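Local coordinates for DNA mismatch repair protein MLH3 (Saccharomyces cerevisiae S288C, PDB 6RMN) that forms the C-terminal part of a MutL-family subunit that, as a heterodimer, helps correct insertion-deletion loops in DNA mismatch repair, at residues Asp47-Ala50 / Cys51-Ile55; Leu60-Ser63 / Leu64-Val68; Glu84-Arg87 / Thr88-Asp91; Glu203-Arg206 / Gln207-Ile210; Leu212-Lys215 / Leu216-His220. All blocks are in the same frame, centred on the assembly; numbering follows the deposited sequence.

Contact 1 of 5, residues Asp47-Ala50 / Cys51-Ile55; sequences DQHA and CDERI. With ZN (zinc ion), chain C; ZN (zinc ion), chain D.
Asp47 ends strand 43-47, and its carbonyl O takes the backbone N-H of Cys51 at 3.1 Å. It is also the N-cap of helix 48-69. Its OD1 accepts two backbone N-H groups, those of His49 and Ala50. The bond from Ala50 N is 3.1 Å long and comes from above the carboxylate plane. Gln48 O makes only a weak bond to Asp52 N. His49 carries the main side-chain contact, one helical turn before Glu53. Its CG lies anti to the backbone N (chi1 174°), as does CG of Glu53 (chi1 -177°), and both groups reach the same zinc ion. His49 NE2 binds that zinc at 2.1 Å, and Glu53 OE1 binds it at 2.0 Å. The imidazole and carboxylate planes stand almost perpendicular (89°). The Gln48 amide bonds to Met199, Asp202 and Gln22, while Val198 O accepts from His49 ND1 and, with the zinc on NE2, fixes the ring's rotation. Glu53 OE2 binds the second zinc at 2.3 Å, making Glu53 the bridge of a two-zinc site. Ala226 N also donates to this oxygen; Cys194 and a residue of the partner protein's chain complete the first zinc, and Cys225 and His227 join the second. Ala50 O closes the turn on Arg54 N at 2.9 Å. The sequence fits the DQHA(X)2E(X)4E metal-binding motif of MutL endonucleases. The turn runs straight on from strand 43-47, and Cys51, Asp52 and Ile55 pack on helix 206-216.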
loop_
_atom_site.group_PDB
_atom_site.type_symbol
_atom_site.label_atom_id
_atom_site.label_comp_id
_atom_site.label_asym_id
_atom_site.label_seq_id
_atom_site.Cartn_x
_atom_site.Cartn_y
_atom_site.Cartn_z
ATOM N N ASP B 47 -4.302 -5.048 10.213
ATOM C CA ASP B 47 -3.615 -5.074 11.508
ATOM C C ASP B 47 -2.365 -5.978 11.296
ATOM O O ASP B 47 -2.516 -7.143 10.909
ATOM C CB ASP B 47 -4.564 -5.667 12.564
ATOM C CG ASP B 47 -4.032 -5.810 13.991
ATOM O OD1 ASP B 47 -2.808 -6.020 14.160
ATOM O OD2 ASP B 47 -4.847 -5.770 14.934
ATOM N N GLN B 48 -1.143 -5.436 11.484
ATOM C CA GLN B 48 0.083 -6.227 11.247
ATOM C C GLN B 48 0.263 -7.401 12.223
ATOM O O GLN B 48 0.877 -8.405 11.864
ATOM C CB GLN B 48 1.343 -5.350 11.209
ATOM C CG GLN B 48 1.789 -4.815 12.574
ATOM C CD GLN B 48 2.747 -3.674 12.471
ATOM O OE1 GLN B 48 2.681 -2.854 11.555
ATOM N NE2 GLN B 48 3.653 -3.593 13.416
ATOM N N HIS B 49 -0.266 -7.269 13.445
ATOM C CA HIS B 49 -0.178 -8.314 14.450
ATOM C C HIS B 49 -1.146 -9.461 14.113
ATOM O O HIS B 49 -0.717 -10.615 14.062
ATOM C CB HIS B 49 -0.421 -7.749 15.859
ATOM C CG HIS B 49 -0.489 -8.811 16.904
ATOM N ND1 HIS B 49 0.642 -9.476 17.326
ATOM C CD2 HIS B 49 -1.563 -9.345 17.515
ATOM C CE1 HIS B 49 0.230 -10.365 18.203
ATOM N NE2 HIS B 49 -1.087 -10.318 18.358
ATOM N N ALA B 50 -2.427 -9.130 13.843
ATOM C CA ALA B 50 -3.490 -10.072 13.475
ATOM C C ALA B 50 -3.120 -10.866 12.224
ATOM O O ALA B 50 -3.343 -12.071 12.176
ATOM C CB ALA B 50 -4.799 -9.325 13.252
ATOM N N CYS B 51 -2.529 -10.183 11.234
ATOM C CA CYS B 51 -2.042 -10.738 9.975
ATOM C C CYS B 51 -0.997 -11.833 10.238
ATOM O O CYS B 51 -1.150 -12.952 9.761
ATOM C CB CYS B 51 -1.464 -9.620 9.108
ATOM S SG CYS B 51 -0.758 -10.191 7.545
ATOM N N ASP B 52 0.056 -11.498 11.000
ATOM C CA ASP B 52 1.150 -12.393 11.354
ATOM C C ASP B 52 0.670 -13.570 12.219
ATOM O O ASP B 52 1.013 -14.724 11.927
ATOM C CB ASP B 52 2.282 -11.606 12.051
ATOM C CG ASP B 52 3.629 -12.311 12.036
ATOM O OD1 ASP B 52 3.841 -13.194 11.147
ATOM O OD2 ASP B 52 4.479 -11.980 12.887
ATOM N N GLU B 53 -0.158 -13.276 13.247
ATOM C CA GLU B 53 -0.763 -14.260 14.154
ATOM C C GLU B 53 -1.608 -15.283 13.377
ATOM O O GLU B 53 -1.521 -16.474 13.676
ATOM C CB GLU B 53 -1.610 -13.546 15.213
ATOM C CG GLU B 53 -2.249 -14.434 16.261
ATOM C CD GLU B 53 -3.072 -13.609 17.223
ATOM O OE1 GLU B 53 -2.473 -12.870 18.037
ATOM O OE2 GLU B 53 -4.317 -13.652 17.121
ATOM N N ARG B 54 -2.380 -14.821 12.369
ATOM C CA ARG B 54 -3.200 -15.661 11.507
ATOM C C ARG B 54 -2.361 -16.661 10.692
ATOM O O ARG B 54 -2.695 -17.855 10.646
ATOM C CB ARG B 54 -4.054 -14.807 10.557
ATOM C CG ARG B 54 -4.984 -15.646 9.684
ATOM C CD ARG B 54 -6.137 -16.102 10.531
ATOM N NE ARG B 54 -6.269 -17.543 10.567
ATOM C CZ ARG B 54 -7.230 -18.181 11.221
ATOM N NH1 ARG B 54 -8.134 -17.501 11.919
ATOM N NH2 ARG B 54 -7.292 -19.500 11.192
ATOM N N ILE B 55 -1.309 -16.153 10.021
ATOM C CA ILE B 55 -0.386 -16.955 9.211
ATOM C C ILE B 55 0.250 -18.022 10.106
ATOM O O ILE B 55 0.368 -19.178 9.697
ATOM C CB ILE B 55 0.717 -16.059 8.528
ATOM C CG1 ILE B 55 0.095 -15.028 7.551
ATOM C CG2 ILE B 55 1.786 -16.916 7.814
ATOM C CD1 ILE B 55 0.941 -13.779 7.317
HETATM ZN ZN ZN C . -2.426 -11.534 19.486
HETATM ZN ZN ZN D . -5.884 -12.390 18.295
#

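Contact 2 of 5, residues Leu60-Ser63 / Leu64-Val68; sequences LFYS and LLTEV
The ring of Tyr62 carries the hydroxyl of Thr66 over one face: OG1 sits 3.7 Å above the plane, close to the ring centre. The ring of Phe61 is met instead at its edge, where Leu65 CD1 lies in plane, 3.8 Å from Phe61 CD1. Tyr62-Thr66 and Phe61-Leu65 are both i to i+4 pairs on the alpha-helix 48-69. Phe61 and Leu65 run side by side in the same direction, while Tyr62 and Thr66 are inclined to each other. Phe61, Leu60 and Leu64 face Leu189, on the side of the helix that packs on helix 183-196, and His186 adds an edge-to-face ring contact to Phe61. Tyr62 and Ser63 are on the exposed side, and Ser63 OG bonds back to Glu59 O. Thr66 OG1 stands beside its own backbone N (chi1 -62°) and can thus donate to Tyr62 O at 2.7 Å. A valine here, lacking the hydroxyl, would probably leave Tyr62 O with one donor fewer and the tyrosine face without its polar neighbour. The other grip on that oxygen is the helix bond from Thr66 N, 3.1 Å long, which reaches Tyr62 O from the opposite face of the carbonyl plane to Thr66 OG1.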
loop_
_atom_site.group_PDB
_atom_site.type_symbol
_atom_site.label_atom_id
_atom_site.label_comp_id
_atom_site.label_asym_id
_atom_site.label_seq_id
_atom_site.Cartn_x
_atom_site.Cartn_y
_atom_site.Cartn_z
ATOM N N LEU B 60 0.708 -23.727 12.478
ATOM C CA LEU B 60 0.693 -24.550 13.700
ATOM C C LEU B 60 -0.356 -25.646 13.625
ATOM O O LEU B 60 -0.071 -26.793 13.991
ATOM C CB LEU B 60 0.499 -23.683 14.969
ATOM C CG LEU B 60 1.703 -22.833 15.428
ATOM C CD1 LEU B 60 1.330 -21.929 16.557
ATOM C CD2 LEU B 60 2.872 -23.693 15.834
ATOM N N PHE B 61 -1.558 -25.290 13.131
ATOM C CA PHE B 61 -2.670 -26.195 12.908
ATOM C C PHE B 61 -2.315 -27.244 11.871
ATOM O O PHE B 61 -2.514 -28.433 12.130
ATOM C CB PHE B 61 -3.950 -25.430 12.535
ATOM C CG PHE B 61 -4.882 -25.304 13.716
ATOM C CD1 PHE B 61 -5.653 -26.382 14.133
ATOM C CD2 PHE B 61 -4.937 -24.132 14.457
ATOM C CE1 PHE B 61 -6.486 -26.276 15.252
ATOM C CE2 PHE B 61 -5.756 -24.036 15.587
ATOM C CZ PHE B 61 -6.525 -25.106 15.975
ATOM N N TYR B 62 -1.725 -26.819 10.735
ATOM C CA TYR B 62 -1.295 -27.717 9.665
ATOM C C TYR B 62 -0.294 -28.763 10.194
ATOM O O TYR B 62 -0.443 -29.940 9.892
ATOM C CB TYR B 62 -0.751 -26.932 8.440
ATOM C CG TYR B 62 -0.151 -27.827 7.372
ATOM C CD1 TYR B 62 -0.961 -28.485 6.449
ATOM C CD2 TYR B 62 1.220 -28.074 7.331
ATOM C CE1 TYR B 62 -0.421 -29.361 5.505
ATOM C CE2 TYR B 62 1.770 -28.954 6.401
ATOM C CZ TYR B 62 0.947 -29.588 5.481
ATOM O OH TYR B 62 1.490 -30.450 4.550
ATOM N N SER B 63 0.679 -28.344 11.014
ATOM C CA SER B 63 1.661 -29.244 11.626
ATOM C C SER B 63 1.019 -30.268 12.573
ATOM O O SER B 63 1.340 -31.453 12.491
ATOM C CB SER B 63 2.731 -28.448 12.371
ATOM O OG SER B 63 3.444 -27.634 11.455
ATOM N N LEU B 64 0.129 -29.804 13.472
ATOM C CA LEU B 64 -0.549 -30.615 14.475
ATOM C C LEU B 64 -1.446 -31.679 13.842
ATOM O O LEU B 64 -1.401 -32.838 14.256
ATOM C CB LEU B 64 -1.346 -29.705 15.455
ATOM C CG LEU B 64 -2.466 -30.349 16.318
ATOM C CD1 LEU B 64 -1.912 -31.276 17.343
ATOM C CD2 LEU B 64 -3.297 -29.294 17.005
ATOM N N LEU B 65 -2.265 -31.283 12.862
ATOM C CA LEU B 65 -3.204 -32.197 12.227
ATOM C C LEU B 65 -2.536 -33.170 11.251
ATOM O O LEU B 65 -3.047 -34.270 11.099
ATOM C CB LEU B 65 -4.379 -31.437 11.598
ATOM C CG LEU B 65 -5.380 -30.933 12.650
ATOM C CD1 LEU B 65 -6.079 -29.688 12.210
ATOM C CD2 LEU B 65 -6.337 -32.046 13.121
ATOM N N THR B 66 -1.375 -32.817 10.660
ATOM C CA THR B 66 -0.601 -33.716 9.785
ATOM C C THR B 66 -0.032 -34.843 10.651
ATOM O O THR B 66 -0.081 -35.997 10.237
ATOM C CB THR B 66 0.484 -32.936 9.001
ATOM O OG1 THR B 66 -0.172 -31.991 8.173
ATOM C CG2 THR B 66 1.339 -33.821 8.114
ATOM N N GLU B 67 0.439 -34.516 11.874
ATOM C CA GLU B 67 0.978 -35.487 12.828
ATOM C C GLU B 67 -0.100 -36.456 13.326
ATOM O O GLU B 67 0.138 -37.662 13.401
ATOM C CB GLU B 67 1.596 -34.772 14.038
ATOM C CG GLU B 67 2.945 -34.126 13.785
ATOM C CD GLU B 67 3.381 -33.207 14.909
ATOM O OE1 GLU B 67 3.748 -33.716 15.995
ATOM O OE2 GLU B 67 3.355 -31.973 14.703
ATOM N N VAL B 68 -1.265 -35.923 13.702
ATOM C CA VAL B 68 -2.380 -36.698 14.246
ATOM C C VAL B 68 -2.949 -37.672 13.199
ATOM O O VAL B 68 -3.076 -38.868 13.487
ATOM C CB VAL B 68 -3.442 -35.749 14.882
ATOM C CG1 VAL B 68 -4.765 -36.464 15.166
ATOM C CG2 VAL B 68 -2.894 -35.102 16.153
#

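Contact 3 of 5, residues Glu84-Arg87 / Thr88-Asp91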
loop_
_atom_site.group_PDB
_atom_site.type_symbol
_atom_site.label_atom_id
_atom_site.label_comp_id
_atom_site.label_asym_id
_atom_site.label_seq_id
_atom_site.Cartn_x
_atom_site.Cartn_y
_atom_site.Cartn_z
ATOM N N GLU B 84 -8.047 -39.287 40.733
ATOM C CA GLU B 84 -9.263 -39.841 41.328
ATOM C C GLU B 84 -10.455 -39.313 40.533
ATOM O O GLU B 84 -10.539 -38.110 40.265
ATOM C CB GLU B 84 -9.378 -39.444 42.809
ATOM C CG GLU B 84 -8.687 -40.404 43.766
ATOM C CD GLU B 84 -8.575 -39.921 45.201
ATOM O OE1 GLU B 84 -9.596 -39.454 45.758
ATOM O OE2 GLU B 84 -7.467 -40.019 45.777
ATOM N N VAL B 85 -11.344 -40.225 40.115
ATOM C CA VAL B 85 -12.539 -39.916 39.320
ATOM C C VAL B 85 -13.802 -40.609 39.861
ATOM O O VAL B 85 -13.703 -41.687 40.453
ATOM C CB VAL B 85 -12.337 -40.210 37.800
ATOM C CG1 VAL B 85 -11.408 -39.189 37.143
ATOM C CG2 VAL B 85 -11.853 -41.638 37.545
ATOM N N ASP B 86 -14.988 -40.006 39.610
ATOM C CA ASP B 86 -16.316 -40.551 39.954
ATOM C C ASP B 86 -16.604 -41.771 39.065
ATOM O O ASP B 86 -15.941 -41.943 38.035
ATOM C CB ASP B 86 -17.420 -39.503 39.674
ATOM C CG ASP B 86 -17.514 -38.351 40.651
ATOM O OD1 ASP B 86 -17.335 -38.585 41.873
ATOM O OD2 ASP B 86 -17.801 -37.219 40.204
ATOM N N ARG B 87 -17.625 -42.577 39.425
ATOM C CA ARG B 87 -18.036 -43.744 38.634
ATOM C C ARG B 87 -18.467 -43.322 37.217
ATOM O O ARG B 87 -18.017 -43.926 36.240
ATOM C CB ARG B 87 -19.131 -44.547 39.357
ATOM C CG ARG B 87 -18.573 -45.428 40.476
ATOM C CD ARG B 87 -19.649 -46.169 41.263
ATOM N NE ARG B 87 -20.264 -45.339 42.306
ATOM C CZ ARG B 87 -19.787 -45.189 43.540
ATOM N NH1 ARG B 87 -18.665 -45.800 43.907
ATOM N NH2 ARG B 87 -20.420 -44.416 44.413
ATOM N N THR B 88 -19.259 -42.237 37.110
ATOM C CA THR B 88 -19.714 -41.682 35.833
ATOM C C THR B 88 -18.531 -41.114 35.027
ATOM O O THR B 88 -18.499 -41.264 33.804
ATOM C CB THR B 88 -20.798 -40.617 36.052
ATOM O OG1 THR B 88 -20.255 -39.544 36.824
ATOM C CG2 THR B 88 -22.052 -41.172 36.718
ATOM N N GLU B 89 -17.560 -40.471 35.717
ATOM C CA GLU B 89 -16.365 -39.907 35.084
ATOM C C GLU B 89 -15.504 -41.029 34.523
ATOM O O GLU B 89 -15.026 -40.920 33.393
ATOM C CB GLU B 89 -15.557 -39.057 36.076
ATOM C CG GLU B 89 -16.269 -37.789 36.510
ATOM C CD GLU B 89 -15.537 -36.919 37.512
ATOM O OE1 GLU B 89 -14.655 -37.436 38.235
ATOM O OE2 GLU B 89 -15.860 -35.712 37.580
ATOM N N ALA B 90 -15.341 -42.116 35.305
ATOM C CA ALA B 90 -14.574 -43.308 34.946
ATOM C C ALA B 90 -15.181 -44.005 33.726
ATOM O O ALA B 90 -14.431 -44.438 32.854
ATOM C CB ALA B 90 -14.511 -44.268 36.128
ATOM N N ASP B 91 -16.531 -44.086 33.656
ATOM C CA ASP B 91 -17.265 -44.677 32.533
ATOM C C ASP B 91 -17.089 -43.815 31.277
ATOM O O ASP B 91 -16.851 -44.358 30.195
ATOM C CB ASP B 91 -18.757 -44.860 32.886
ATOM C CG ASP B 91 -19.062 -45.898 33.973
ATOM O OD1 ASP B 91 -18.099 -46.447 34.575
ATOM O OD2 ASP B 91 -20.263 -46.156 34.229
#
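Val85 is still extended, and within two residues the chain folds into helix 87-101, with Asp86 O accepting from Ala90 N at 2.8 Å and Arg87 O accepting from Asp91 N. Glu89 folds back over this entry. Its CG lies beside its own backbone N (chi1 -67°) and the rest of the chain is extended, which brings OE1 to Asp86 N at 2.9 Å. The bond is nearly straight at 172°, but it meets the carboxylate from above its plane. The same oxygen lies 3.4 Å from Val85 CA. Asp86 is the N-cap of the helix. Glu89 caps the N-H of Asp86 from within the first turn, but Asp86 makes no capping bond in return, so this is not a capping box. The Asp86 carboxylate is instead close to that of Glu89, with OD2 of Asp86 3.6 Å from OE2 of Glu89. Such a pair of like charges is probably costly. Lys140 may ease it, as its NZ forms a long, weak ion pair with Glu89 OE1. Strands 82-85 and 106-110 both run antiparallel to strand 117-124, so they are parallel to each other, and helix 87-101 joins them in a beta-alpha-beta crossover. On the buried side Val85 CG2 touches Ala90 CB at 4.0 Å. Ala90 also leans on Ser117 of that central strand, and Val85 packs on Lys140 of helix 136-151.

Contact 4 of 5, residues Glu203-Arg206 / Gln207-Ile210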
loop_
_atom_site.group_PDB
_atom_site.type_symbol
_atom_site.label_atom_id
_atom_site.label_comp_id
_atom_site.label_asym_id
_atom_site.label_seq_id
_atom_site.Cartn_x
_atom_site.Cartn_y
_atom_site.Cartn_z
ATOM N N GLU B 203 8.786 -2.020 13.385
ATOM C CA GLU B 203 9.119 -1.530 12.041
ATOM C C GLU B 203 9.026 -2.646 11.023
ATOM O O GLU B 203 9.506 -3.748 11.275
ATOM C CB GLU B 203 10.544 -0.942 11.998
ATOM C CG GLU B 203 10.833 0.149 13.017
ATOM C CD GLU B 203 10.112 1.468 12.831
ATOM O OE1 GLU B 203 9.881 2.161 13.850
ATOM O OE2 GLU B 203 9.780 1.815 11.672
ATOM N N LEU B 204 8.416 -2.359 9.868
ATOM C CA LEU B 204 8.315 -3.314 8.767
ATOM C C LEU B 204 8.678 -2.582 7.521
ATOM O O LEU B 204 8.211 -1.462 7.335
ATOM C CB LEU B 204 6.894 -3.943 8.620
ATOM C CG LEU B 204 6.370 -4.835 9.769
ATOM C CD1 LEU B 204 4.870 -4.948 9.726
ATOM C CD2 LEU B 204 6.997 -6.209 9.745
ATOM N N THR B 205 9.538 -3.182 6.678
ATOM C CA THR B 205 9.915 -2.615 5.376
ATOM C C THR B 205 8.772 -2.937 4.400
ATOM O O THR B 205 7.985 -3.833 4.692
ATOM C CB THR B 205 11.237 -3.216 4.885
ATOM O OG1 THR B 205 11.064 -4.610 4.667
ATOM C CG2 THR B 205 12.394 -2.975 5.841
ATOM N N ARG B 206 8.660 -2.227 3.253
ATOM C CA ARG B 206 7.595 -2.526 2.274
ATOM C C ARG B 206 7.682 -4.006 1.829
ATOM O O ARG B 206 6.657 -4.658 1.702
ATOM C CB ARG B 206 7.651 -1.567 1.054
ATOM C CG ARG B 206 6.312 -1.467 0.315
ATOM C CD ARG B 206 6.357 -0.526 -0.867
ATOM N NE ARG B 206 6.736 -1.234 -2.089
ATOM C CZ ARG B 206 5.888 -1.598 -3.046
ATOM N NH1 ARG B 206 4.600 -1.296 -2.952
ATOM N NH2 ARG B 206 6.326 -2.256 -4.113
ATOM N N GLN B 207 8.909 -4.527 1.643
ATOM C CA GLN B 207 9.181 -5.909 1.260
ATOM C C GLN B 207 8.638 -6.912 2.301
ATOM O O GLN B 207 8.010 -7.906 1.913
ATOM C CB GLN B 207 10.685 -6.107 0.985
ATOM C CG GLN B 207 11.053 -7.388 0.206
ATOM C CD GLN B 207 10.221 -7.627 -1.042
ATOM O OE1 GLN B 207 9.457 -8.604 -1.130
ATOM N NE2 GLN B 207 10.338 -6.736 -2.029
ATOM N N GLU B 208 8.822 -6.634 3.608
ATOM C CA GLU B 208 8.287 -7.501 4.671
ATOM C C GLU B 208 6.753 -7.481 4.656
ATOM O O GLU B 208 6.141 -8.527 4.850
ATOM C CB GLU B 208 8.841 -7.128 6.060
ATOM C CG GLU B 208 10.340 -7.330 6.216
ATOM C CD GLU B 208 10.958 -6.786 7.498
ATOM O OE1 GLU B 208 10.517 -5.719 7.986
ATOM O OE2 GLU B 208 11.905 -7.429 8.006
ATOM N N CYS B 209 6.143 -6.307 4.404
ATOM C CA CYS B 209 4.685 -6.090 4.256
ATOM C C CYS B 209 4.135 -6.859 3.040
ATOM O O CYS B 209 3.046 -7.417 3.111
ATOM C CB CYS B 209 4.362 -4.601 4.149
ATOM S SG CYS B 209 4.773 -3.644 5.632
ATOM N N ILE B 210 4.894 -6.882 1.929
ATOM C CA ILE B 210 4.518 -7.601 0.717
ATOM C C ILE B 210 4.407 -9.097 1.023
ATOM O O ILE B 210 3.385 -9.698 0.698
ATOM C CB ILE B 210 5.442 -7.248 -0.495
ATOM C CG1 ILE B 210 5.144 -5.812 -0.981
ATOM C CG2 ILE B 210 5.287 -8.267 -1.658
ATOM C CD1 ILE B 210 6.224 -5.134 -1.910
HETATM O O HOH W 1 11.927 -4.449 10.213
#
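Glu208 wraps back over Thr205 at the start of helix 206-216. Its CB is 3.6 Å from Thr205 OG1. CG comes closer to the same hydroxyl, at 3.2 Å, and CD passes it as the extended chain runs on. At the tip OE1 accepts from Thr205 N at 3.0 Å, on the anti side of the carboxylate and 28° out of its plane. A water donates to Glu208 OE1 and also to Glu203 O, tying the glutamate to the preceding loop. In return Thr205 OG1, placed between its own N and carbonyl carbon (chi1 64°), accepts from Glu208 N at 3.2 Å. The two bonds make a capping box, with Thr205 as the N-cap. Beside it Leu204 CB rests on Cys209 SG. One residue on, Ile210 CD1 lies over a face of the Arg206 guanidinium, 3.6 Å from NH2 and offset toward its rim. Replacing Ile210 with a serine would probably strip the apolar cover from that face and let the guanidinium turn more freely. The chemistry suits a helix start: Thr205 gives the first turn an acceptor, and the negative charge of Glu208 probably interacts favourably with the positive end of the helix dipole.

Contact 5 of 5, residues Leu212-Lys215 / Leu216-His220; sequences LISK and LSRCH
Lys215, Leu216 and Arg218 bury most of the surface at this helix end. Arg218 folds back against the last turn. Its chain bends at chi3 (-48°), which lays the guanidinium over the backbone of Ser214 and Lys215. Lys215 CA sits over one face, offset toward the rim. Lys215 CG is 3.4 Å from Arg218 NH2, so the contact is with the aliphatic part of the lysine. The ammonium lies farther off, with Lys215 NZ 6.2 Å from Arg218 NH2. At the edge of the guanidinium, and in its plane, Arg218 NH1 donates to Ser214 OG at 2.9 Å. This bond is bent, with an angle of 132°. The cation also lies near the last carbonyls of the helix, which would probably favour it.

Leu216 faces the other way. Its N-H closes a regular turn on Leu212 O at 3.0 Å, while its side chain is buried against Cys51 of helix 48-69 and Val46 of strand 43-47. Next along, Ser217 N bonds to Ile213 O, and Ser217 OG donates to Ser214 O at 2.8 Å. That carbonyl is therefore held by a side chain where the helix stops. Arg218 N then donates to Lys215 O at 3.0 Å, from above the carbonyl plane, in a tighter i to i+3 step. A further i to i+3 bond, Cys219 N to Leu216 O, closes the type I beta turn from Leu216 to Cys219. The arrangement is a helix C-terminus unwinding into a turn, and the loop it opens carries the zinc ligands Cys225 and His227.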
loop_
_atom_site.group_PDB
_atom_site.type_symbol
_atom_site.label_atom_id
_atom_site.label_comp_id
_atom_site.label_asym_id
_atom_site.label_seq_id
_atom_site.Cartn_x
_atom_site.Cartn_y
_atom_site.Cartn_z
ATOM N N LEU B 212 4.112 -10.572 4.070
ATOM C CA LEU B 212 3.034 -10.752 5.040
ATOM C C LEU B 212 1.653 -10.847 4.385
ATOM O O LEU B 212 0.916 -11.772 4.699
ATOM C CB LEU B 212 3.053 -9.653 6.124
ATOM C CG LEU B 212 4.033 -9.848 7.277
ATOM C CD1 LEU B 212 4.160 -8.584 8.087
ATOM C CD2 LEU B 212 3.605 -10.983 8.192
ATOM N N ILE B 213 1.313 -9.920 3.468
ATOM C CA ILE B 213 0.011 -9.929 2.782
ATOM C C ILE B 213 -0.086 -11.103 1.785
ATOM O O ILE B 213 -1.151 -11.711 1.682
ATOM C CB ILE B 213 -0.344 -8.544 2.159
ATOM C CG1 ILE B 213 -0.308 -7.412 3.221
ATOM C CG2 ILE B 213 -1.708 -8.555 1.409
ATOM C CD1 ILE B 213 -1.244 -7.568 4.516
ATOM N N SER B 214 1.018 -11.453 1.108
ATOM C CA SER B 214 1.087 -12.584 0.171
ATOM C C SER B 214 0.722 -13.891 0.890
ATOM O O SER B 214 -0.092 -14.674 0.380
ATOM C CB SER B 214 2.485 -12.695 -0.429
ATOM O OG SER B 214 2.611 -13.816 -1.287
ATOM N N LYS B 215 1.322 -14.111 2.077
ATOM C CA LYS B 215 1.083 -15.277 2.915
ATOM C C LYS B 215 -0.351 -15.244 3.469
ATOM O O LYS B 215 -1.003 -16.280 3.457
ATOM C CB LYS B 215 2.100 -15.344 4.064
ATOM C CG LYS B 215 3.515 -15.738 3.642
ATOM C CD LYS B 215 4.481 -15.644 4.818
ATOM C CE LYS B 215 5.836 -16.217 4.504
ATOM N NZ LYS B 215 6.861 -15.762 5.483
ATOM N N LEU B 216 -0.848 -14.058 3.907
ATOM C CA LEU B 216 -2.204 -13.887 4.420
ATOM C C LEU B 216 -3.254 -14.288 3.392
ATOM O O LEU B 216 -4.181 -15.023 3.734
ATOM C CB LEU B 216 -2.468 -12.462 4.936
ATOM C CG LEU B 216 -3.827 -12.262 5.671
ATOM C CD1 LEU B 216 -3.896 -13.064 6.988
ATOM C CD2 LEU B 216 -4.139 -10.786 5.890
ATOM N N SER B 217 -3.082 -13.871 2.137
ATOM C CA SER B 217 -4.002 -14.209 1.048
ATOM C C SER B 217 -4.045 -15.716 0.733
ATOM O O SER B 217 -4.931 -16.153 -0.003
ATOM C CB SER B 217 -3.662 -13.403 -0.208
ATOM O OG SER B 217 -2.478 -13.884 -0.827
ATOM N N ARG B 218 -3.087 -16.498 1.267
ATOM C CA ARG B 218 -3.009 -17.944 1.038
ATOM C C ARG B 218 -3.637 -18.743 2.176
ATOM O O ARG B 218 -3.771 -19.966 2.064
ATOM C CB ARG B 218 -1.567 -18.407 0.738
ATOM C CG ARG B 218 -1.106 -18.048 -0.686
ATOM C CD ARG B 218 0.188 -18.733 -1.126
ATOM N NE ARG B 218 1.278 -18.654 -0.139
ATOM C CZ ARG B 218 2.147 -17.651 -0.036
ATOM N NH1 ARG B 218 2.064 -16.602 -0.844
ATOM N NH2 ARG B 218 3.100 -17.685 0.885
ATOM N N CYS B 219 -4.048 -18.031 3.252
ATOM C CA CYS B 219 -4.697 -18.568 4.446
ATOM C C CYS B 219 -6.119 -18.989 4.153
ATOM O O CYS B 219 -6.749 -18.444 3.247
ATOM C CB CYS B 219 -4.651 -17.559 5.589
ATOM S SG CYS B 219 -3.010 -17.345 6.323
ATOM N N HIS B 220 -6.635 -19.948 4.944
ATOM C CA HIS B 220 -8.002 -20.439 4.824
ATOM C C HIS B 220 -8.960 -19.364 5.311
ATOM O O HIS B 220 -9.964 -19.130 4.664
ATOM C CB HIS B 220 -8.194 -21.766 5.579
ATOM C CG HIS B 220 -9.574 -22.326 5.425
ATOM N ND1 HIS B 220 -10.008 -22.842 4.223
ATOM C CD2 HIS B 220 -10.586 -22.386 6.319
ATOM C CE1 HIS B 220 -11.260 -23.214 4.424
ATOM N NE2 HIS B 220 -11.649 -22.955 5.670
#

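How the contacts relate
Along the chain the contacts follow one another from 1 to 5. Contacts 1 and 2 share helix 48-69, with centres 20 Å apart. Contacts 4 and 5 lie at the two ends of helix 206-216, with centres 14 Å apart. That helix packs on the start of helix 48-69: contact 5 touches contact 1 through Leu212 against Cys51 and Ile55, and contact 4 touches contact 1 through Leu204 against Gln48. These three thus form one group beside the sheet of strands 18-23, 27-31, 43-47 and 232-234, with the zinc site at contact 1. Contact 3 stands apart, its centre 42 Å from that of contact 1, in the second sheet. This fits the two-lobed C-terminal domain of MutL proteins.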